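Local coordinates for protein poly-beta-1,6-N-acetyl-D-glucosamine N-deacetylase (Aggregatibacter actinomycetemcomitans, PDB 4U10) that probably removes acetyl groups from poly-beta-1,6-N-acetyl-D-glucosamine, this chain being the polysaccharide deacetylase part of a longer, zinc-binding protein, at residues 53-56 with 57-60; 77-80 with 81-85. One frame throughout, in Å; residues are numbered along the deposited sequence.

How the interactions relate
From the N terminus, the chain reaches interaction 1 first, after strand 47-48. Residues 53-56 run straight on into 57-60, so the contact closes only the last turn of helix 51-58 and its end. The chain then enters strand 68-75 and, past the zinc ligands D74 and D75, reaches interaction 2. Residues 77-80 and 81-85 again follow one another and run from the loop after strand 68-75 into the first turns of helix 79-91, which leads to strand 95-99. The two contacts lie in series and neither nest nor cross. Strand 68-75 is shared by their successive beta-alpha-beta units. Their centres are 28 Å apart and their nearest atoms about 15 Å.

Interaction 1 of 2, residues 53-56 with 57-60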
loop_
_atom_site.group_PDB
_atom_site.type_symbol
_atom_site.label_atom_id
_atom_site.label_comp_id
_atom_site.label_asym_id
_atom_site.label_seq_id
_atom_site.Cartn_x
_atom_site.Cartn_y
_atom_site.Cartn_z
ATOM N N GLN A 53 -5.158 14.784 7.208
ATOM C CA GLN A 53 -4.920 16.174 6.790
ATOM C C GLN A 53 -5.255 16.397 5.339
ATOM O O GLN A 53 -5.768 17.462 4.966
ATOM C CB GLN A 53 -3.450 16.548 7.022
ATOM C CG GLN A 53 -3.120 16.727 8.494
ATOM C CD GLN A 53 -1.672 17.014 8.684
ATOM O OE1 GLN A 53 -0.877 16.097 8.876
ATOM N NE2 GLN A 53 -1.296 18.265 8.486
ATOM N N ILE A 54 -4.961 15.392 4.501
ATOM C CA ILE A 54 -5.415 15.410 3.113
ATOM C C ILE A 54 -6.947 15.502 3.038
ATOM O O ILE A 54 -7.501 16.302 2.289
ATOM C CB ILE A 54 -4.973 14.141 2.329
ATOM C CG1 ILE A 54 -3.452 13.935 2.346
ATOM C CG2 ILE A 54 -5.413 14.222 0.908
ATOM C CD1 ILE A 54 -2.645 15.113 1.871
ATOM N N ILE A 55 -7.640 14.664 3.805
ATOM C CA ILE A 55 -9.094 14.640 3.763
ATOM C C ILE A 55 -9.672 15.925 4.342
ATOM O O ILE A 55 -10.611 16.523 3.797
ATOM C CB ILE A 55 -9.650 13.395 4.511
ATOM C CG1 ILE A 55 -9.272 12.101 3.804
ATOM C CG2 ILE A 55 -11.151 13.493 4.566
ATOM C CD1 ILE A 55 -9.840 11.977 2.377
ATOM N N ASP A 56 -9.070 16.385 5.425
ATOM C CA ASP A 56 -9.415 17.673 5.999
ATOM C C ASP A 56 -9.243 18.817 5.032
ATOM O O ASP A 56 -10.084 19.717 5.024
ATOM C CB ASP A 56 -8.608 17.940 7.251
ATOM C CG ASP A 56 -9.125 17.189 8.413
ATOM O OD1 ASP A 56 -10.187 16.562 8.314
ATOM O OD2 ASP A 56 -8.483 17.201 9.433
ATOM N N ALA A 57 -8.200 18.785 4.221
ATOM C CA ALA A 57 -8.044 19.775 3.190
ATOM C C ALA A 57 -9.149 19.730 2.162
ATOM O O ALA A 57 -9.664 20.798 1.793
ATOM C CB ALA A 57 -6.709 19.627 2.474
ATOM N N GLU A 58 -9.502 18.536 1.646
ATOM C CA GLU A 58 -10.521 18.453 0.607
ATOM C C GLU A 58 -11.875 18.833 1.154
ATOM O O GLU A 58 -12.737 19.301 0.420
ATOM C CB GLU A 58 -10.616 17.062 -0.127
ATOM C CG GLU A 58 -11.188 15.935 0.734
ATOM C CD GLU A 58 -11.251 14.578 -0.002
ATOM O OE1 GLU A 58 -12.098 13.727 0.397
ATOM O OE2 GLU A 58 -10.469 14.397 -0.959
ATOM N N ASN A 59 -12.085 18.609 2.427
ATOM C CA ASN A 59 -13.342 18.993 3.057
ATOM C C ASN A 59 -13.394 20.414 3.618
ATOM O O ASN A 59 -14.351 20.752 4.325
ATOM C CB ASN A 59 -13.692 17.979 4.146
ATOM C CG ASN A 59 -14.061 16.648 3.534
ATOM O OD1 ASN A 59 -14.561 16.632 2.426
ATOM N ND2 ASN A 59 -13.803 15.558 4.209
ATOM N N GLY A 60 -12.363 21.212 3.328
ATOM C CA GLY A 60 -12.327 22.636 3.707
ATOM C C GLY A 60 -12.261 22.876 5.199
ATOM O O GLY A 60 -12.747 23.899 5.668
HETATM O O HOH W 1 -12.639 16.041 7.306
#
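I55 meets E58 and N59 on one side of the last turn of helix 51-58. Its two branches go to different partners. I55 lies side by side with each of them, pointing the same way. CD1 of I55 rests against the E58 carboxylate, 3.5 Å from its OE1. CG of E58 sits between its backbone N and carbonyl carbon (chi1 71°). Beyond CG the chain is extended, and this carries the acid group along the isoleucine. The other branch, I55 CG2, comes within 3.4 Å of N59 ND2. I55 and E58 also touch H228 of strand 228-230, which places this side of the helix end next to that strand.

D56 joins N59 through water. The water donates to D56 OD1 at 2.7 Å and accepts a weak bond from N59 ND2 at 3.3 Å. OD1 also takes a hydrogen bond from Q52 NE2, one turn back. Two bonds thus meet at OD1 and probably restrict the turning of the carboxylate.

Backbone bonds hold the turn. A57 N donates to Q53 O and E58 N to I54 O. N59 N donates to I55 O at 2.9 Å. The A57 methyl sits beside the carbonyls of the preceding turn, with CB 3.4 Å from I54 O, and also touches I240.

N59 is the first residue to leave helical angles. G60 follows with positive phi (67°), and its N bonds to A57 O at 3.1 Å. K61 N reaches back to D56 O. Together these form a Schellman motif with G60 as C-prime residue, ending the helix of the beta-alpha-beta unit 47-48, 51-58, 68-75.

Interaction 2 of 2, residues 77-80 with 81-85; sequences YATM and YNVIY
M80, a selenomethionine, packs on I84 one turn later in helix 79-91. This helix links strands 68-75 and 95-99 in a beta-alpha-beta unit of the polysaccharide deacetylase domain. CB of M80 stays close to its own backbone, 3.1 Å from Y81 N. CG lies anti to the backbone N (chi1 -180°) and is still beside Y81 N. The chain then bends at chi2 (75°). This brings SE beside I84, 3.9 Å from CG2 and 4.1 Å from CD1. At the tip, CE also touches I84 CG2. The two side chains cross at about a right angle. Both are buried and both touch F73 of strand 68-75, while M80 also meets M133 of helix 127-135. The pair thus packs the helix start against the sheet.

N82 lies beside A78, with ND2 3.8 Å from A78 CB. The Y81 ring has N82 OD1 at its edge, in the ring plane. Y81 OH is hydrogen-bonded to E132 OE1 of helix 127-135, and T79 OG1 to S11 OG of strand 3-13. Y77, just before the helix, has its side chain about 3 Å from that of D75, a zinc ligand. The contact therefore begins next to the metal site.

The backbone widens to a pi-type turn at 81-84. M80 O accepts from Y85 N, five residues on. T79 O is gripped twice. V83 N reaches it at 2.9 Å from a position tilted out of the carbonyl plane, and I84 N meets it at 2.9 Å with an N-H...O angle of 166°.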
loop_
_atom_site.group_PDB
_atom_site.type_symbol
_atom_site.label_atom_id
_atom_site.label_comp_id
_atom_site.label_asym_id
_atom_site.label_seq_id
_atom_site.Cartn_x
_atom_site.Cartn_y
_atom_site.Cartn_z
ATOM N N TYR A 77 3.860 -6.571 5.849
ATOM C CA TYR A 77 5.080 -7.220 6.485
ATOM C C TYR A 77 5.237 -6.865 7.941
ATOM O O TYR A 77 5.046 -5.711 8.294
ATOM C CB TYR A 77 6.376 -6.892 5.751
ATOM C CG TYR A 77 6.411 -7.278 4.291
ATOM C CD1 TYR A 77 6.329 -8.613 3.867
ATOM C CD2 TYR A 77 6.498 -6.297 3.320
ATOM C CE1 TYR A 77 6.364 -8.921 2.503
ATOM C CE2 TYR A 77 6.537 -6.610 2.021
ATOM C CZ TYR A 77 6.467 -7.919 1.602
ATOM O OH TYR A 77 6.532 -8.133 0.216
ATOM N N ALA A 78 5.616 -7.864 8.775
ATOM C CA ALA A 78 5.888 -7.674 10.177
ATOM C C ALA A 78 6.897 -6.512 10.415
ATOM O O ALA A 78 6.861 -5.836 11.435
ATOM C CB ALA A 78 6.363 -8.979 10.834
ATOM N N THR A 79 7.713 -6.210 9.442
ATOM C CA THR A 79 8.639 -5.078 9.546
ATOM C C THR A 79 7.968 -3.743 9.752
ATOM O O THR A 79 8.610 -2.838 10.239
ATOM C CB THR A 79 9.575 -4.951 8.326
ATOM O OG1 THR A 79 8.826 -4.837 7.089
ATOM C CG2 THR A 79 10.545 -6.142 8.343
HETATM N N MSE A 80 6.726 -3.607 9.306
HETATM C CA MSE A 80 5.918 -2.413 9.595
HETATM C C MSE A 80 5.886 -2.152 11.065
HETATM O O MSE A 80 6.111 -1.021 11.550
HETATM C CB MSE A 80 4.529 -2.495 8.961
HETATM C CG MSE A 80 3.712 -1.240 9.271
HETATM SE SE MSE A 80 4.348 0.248 8.180
HETATM C CE MSE A 80 3.664 1.681 9.330
ATOM N N TYR A 81 5.582 -3.177 11.833
ATOM C CA TYR A 81 5.528 -2.984 13.266
ATOM C C TYR A 81 6.883 -2.979 13.938
ATOM O O TYR A 81 7.080 -2.208 14.890
ATOM C CB TYR A 81 4.686 -4.082 13.880
ATOM C CG TYR A 81 4.438 -3.967 15.378
ATOM C CD1 TYR A 81 3.425 -3.153 15.878
ATOM C CD2 TYR A 81 5.148 -4.747 16.278
ATOM C CE1 TYR A 81 3.182 -3.069 17.241
ATOM C CE2 TYR A 81 4.893 -4.674 17.647
ATOM C CZ TYR A 81 3.926 -3.832 18.119
ATOM O OH TYR A 81 3.645 -3.777 19.467
ATOM N N ASN A 82 7.788 -3.864 13.488
ATOM C CA ASN A 82 9.074 -4.112 14.148
ATOM C C ASN A 82 10.215 -3.139 13.828
ATOM O O ASN A 82 11.149 -3.028 14.615
ATOM C CB ASN A 82 9.630 -5.511 13.818
ATOM C CG ASN A 82 8.758 -6.611 14.341
ATOM O OD1 ASN A 82 8.081 -6.447 15.360
ATOM N ND2 ASN A 82 8.693 -7.732 13.605
ATOM N N VAL A 83 10.178 -2.513 12.660
ATOM C CA VAL A 83 11.273 -1.726 12.185
ATOM C C VAL A 83 10.742 -0.342 11.876
ATOM O O VAL A 83 11.229 0.622 12.430
ATOM C CB VAL A 83 11.914 -2.342 10.933
ATOM C CG1 VAL A 83 12.976 -1.404 10.332
ATOM C CG2 VAL A 83 12.503 -3.719 11.244
ATOM N N ILE A 84 9.677 -0.246 11.100
ATOM C CA ILE A 84 9.229 1.049 10.610
ATOM C C ILE A 84 8.568 1.891 11.700
ATOM O O ILE A 84 8.871 3.068 11.863
ATOM C CB ILE A 84 8.298 0.850 9.411
ATOM C CG1 ILE A 84 9.098 0.267 8.249
ATOM C CG2 ILE A 84 7.693 2.174 8.974
ATOM C CD1 ILE A 84 8.281 -0.574 7.318
ATOM N N TYR A 85 7.645 1.298 12.428
ATOM C CA TYR A 85 6.769 2.025 13.310
ATOM C C TYR A 85 7.539 2.776 14.391
ATOM O O TYR A 85 7.327 3.962 14.559
ATOM C CB TYR A 85 5.678 1.048 13.825
ATOM C CG TYR A 85 4.747 1.581 14.868
ATOM C CD1 TYR A 85 4.006 2.705 14.634
ATOM C CD2 TYR A 85 4.580 0.912 16.106
ATOM C CE1 TYR A 85 3.139 3.201 15.618
ATOM C CE2 TYR A 85 3.717 1.389 17.079
ATOM C CZ TYR A 85 3.003 2.516 16.829
ATOM O OH TYR A 85 2.164 2.994 17.773
#